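Local structure of filamentous hemagglutinin (Bordetella pertussis, 1RWR) at residues N191-H195 with A196-A200. The protein is an adhesin secreted by the two-partner pathway, its N-terminal beta-helical TPS domain probably acting as the recognition module for export. Residues are numbered along the deposited sequence; the frame is centred on the assembly and turned at random.
Sequences NRYDH and ATRRA
D194 and T197 meet at the turn of the beta hairpin that joins strand 191-194 to strand 199-202. Their side chains cross at about a right angle, and one carboxylate oxygen, D194 OD2, takes two donors. T197 OG1 donates at 2.8 Å to its anti lone pair, while T197 N approaches D194 OD2 at 3.0 Å from above the carboxylate plane. This grip on the residue three further on depends on the aspartate torsion: with CG opposite the backbone N (chi1 179°), the carboxylate leans over the loop. Its other oxygen, D194 OD1, and A196 N share a water.

Next to the turn, D194 N donates to R199 O at 3.0 Å and nearly straight (163°), whereas R198 N reaches D194 O only by a weak, bent bond. R198 adopts the left-handed backbone conformation where the chain turns back. Strand 191-194 also pairs antiparallel with strand 135-140 (Y193 with L138), in a four-stranded sheet lying over the parallel sheet of the beta-helix.

Y193 lies on the same face of the hairpin as A200, its non-hydrogen-bonded partner. A200 CB sits at the ring's edge, 4.0 Å from Y193 CD1, and is also 3.9 Å from N191 OD1. Y193 and R198 run side by side, ring and guanidinium nearly perpendicular at 88°, and R198 CB comes within 3.3 Å of Y193 OH. A water donates to both Y193 OH and R198 O. Beyond the hairpin, D161 receives the phenol in a hydrogen bond and the R198 guanidinium in a salt bridge; Y193 also packs on V163 and V187.

The chemistry implies a turn closed by D194 accepting backbone and hydroxyl donors, and a hairpin face fastened to that parallel sheet through D161 of strand 159-164, whose carboxylate R198 would probably keep ionised.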
loop_
_atom_site.group_PDB
_atom_site.type_symbol
_atom_site.label_atom_id
_atom_site.label_comp_id
_atom_site.label_asym_id
_atom_site.label_seq_id
_atom_site.Cartn_x
_atom_site.Cartn_y
_atom_site.Cartn_z
ATOM N N ASN A 191 -2.985 10.409 10.286
ATOM C CA ASN A 191 -1.723 9.928 10.828
ATOM C C ASN A 191 -0.539 10.473 10.086
ATOM O O ASN A 191 -0.589 10.692 8.894
ATOM C CB ASN A 191 -1.624 8.392 10.718
ATOM C CG ASN A 191 -2.584 7.652 11.634
ATOM O OD1 ASN A 191 -2.517 7.766 12.848
ATOM N ND2 ASN A 191 -3.480 6.870 11.033
ATOM N N ARG A 192 0.566 10.648 10.788
ATOM C CA ARG A 192 1.846 10.661 10.125
ATOM C C ARG A 192 2.328 9.222 10.178
ATOM O O ARG A 192 2.396 8.605 11.264
ATOM C CB ARG A 192 2.872 11.541 10.851
ATOM C CG ARG A 192 4.273 11.233 10.270
ATOM C CD ARG A 192 5.235 12.270 10.461
ATOM N NE ARG A 192 5.037 13.395 9.562
ATOM C CZ ARG A 192 5.975 14.277 9.321
ATOM N NH1 ARG A 192 7.164 14.142 9.904
ATOM N NH2 ARG A 192 5.727 15.294 8.536
ATOM N N TYR A 193 2.661 8.670 9.017
ATOM C CA TYR A 193 3.248 7.341 8.942
ATOM C C TYR A 193 4.697 7.440 8.531
ATOM O O TYR A 193 5.022 7.954 7.452
ATOM C CB TYR A 193 2.496 6.511 7.928
ATOM C CG TYR A 193 2.722 5.008 7.963
ATOM C CD1 TYR A 193 2.234 4.236 9.003
ATOM C CD2 TYR A 193 3.370 4.370 6.925
ATOM C CE1 TYR A 193 2.387 2.855 9.021
ATOM C CE2 TYR A 193 3.529 2.971 6.935
ATOM C CZ TYR A 193 3.013 2.233 7.972
ATOM O OH TYR A 193 3.094 0.867 7.955
ATOM N N ASP A 194 5.578 6.991 9.405
ATOM C CA ASP A 194 6.980 6.982 9.080
ATOM C C ASP A 194 7.324 5.732 8.268
ATOM O O ASP A 194 7.205 4.620 8.754
ATOM C CB ASP A 194 7.815 6.991 10.352
ATOM C CG ASP A 194 9.278 6.960 10.031
ATOM O OD1 ASP A 194 9.698 7.886 9.317
ATOM O OD2 ASP A 194 10.057 6.064 10.366
ATOM N N HIS A 195 7.821 5.922 7.066
ATOM C CA HIS A 195 8.078 4.809 6.149
ATOM C C HIS A 195 9.172 3.861 6.664
ATOM O O HIS A 195 9.090 2.639 6.492
ATOM C CB HIS A 195 8.438 5.353 4.771
ATOM C CG HIS A 195 8.702 4.286 3.772
ATOM N ND1 HIS A 195 7.692 3.644 3.073
ATOM C CD2 HIS A 195 9.859 3.712 3.384
ATOM C CE1 HIS A 195 8.228 2.723 2.295
ATOM N NE2 HIS A 195 9.537 2.740 2.468
ATOM N N ALA A 196 10.181 4.398 7.331
ATOM C CA ALA A 196 11.257 3.506 7.795
ATOM C C ALA A 196 10.847 2.624 8.982
ATOM O O ALA A 196 11.248 1.464 9.051
ATOM C CB ALA A 196 12.568 4.311 8.129
ATOM N N THR A 197 10.050 3.146 9.915
ATOM C CA THR A 197 9.652 2.358 11.109
ATOM C C THR A 197 8.287 1.684 10.996
ATOM O O THR A 197 7.919 0.831 11.836
ATOM C CB THR A 197 9.667 3.224 12.354
ATOM O OG1 THR A 197 8.761 4.328 12.195
ATOM C CG2 THR A 197 11.065 3.843 12.566
ATOM N N ARG A 198 7.539 2.084 9.966
ATOM C CA ARG A 198 6.139 1.678 9.800
ATOM C C ARG A 198 5.296 1.940 11.048
ATOM O O ARG A 198 4.484 1.092 11.453
ATOM C CB ARG A 198 6.068 0.228 9.338
ATOM C CG ARG A 198 6.774 0.051 8.024
ATOM C CD ARG A 198 6.825 -1.341 7.515
ATOM N NE ARG A 198 5.515 -1.932 7.260
ATOM C CZ ARG A 198 5.090 -3.063 7.783
ATOM N NH1 ARG A 198 5.849 -3.740 8.674
ATOM N NH2 ARG A 198 3.912 -3.548 7.429
ATOM N N ARG A 199 5.540 3.094 11.686
ATOM C CA ARG A 199 4.756 3.518 12.836
ATOM C C ARG A 199 3.860 4.695 12.462
ATOM O O ARG A 199 4.291 5.632 11.774
ATOM C CB ARG A 199 5.639 3.923 14.020
ATOM C CG ARG A 199 6.557 2.813 14.509
ATOM C CD ARG A 199 5.873 1.567 14.940
ATOM N NE ARG A 199 4.789 1.813 15.884
ATOM C CZ ARG A 199 3.766 0.993 16.101
ATOM N NH1 ARG A 199 3.660 -0.171 15.453
ATOM N NH2 ARG A 199 2.840 1.345 16.994
ATOM N N ALA A 200 2.633 4.641 12.953
ATOM C CA ALA A 200 1.645 5.701 12.768
ATOM C C ALA A 200 1.498 6.505 14.043
ATOM O O ALA A 200 1.300 5.943 15.119
ATOM C CB ALA A 200 0.318 5.125 12.395
HETATM O O HOH W 1 2.595 -0.703 10.391
HETATM O O HOH W 2 11.185 7.327 7.365
#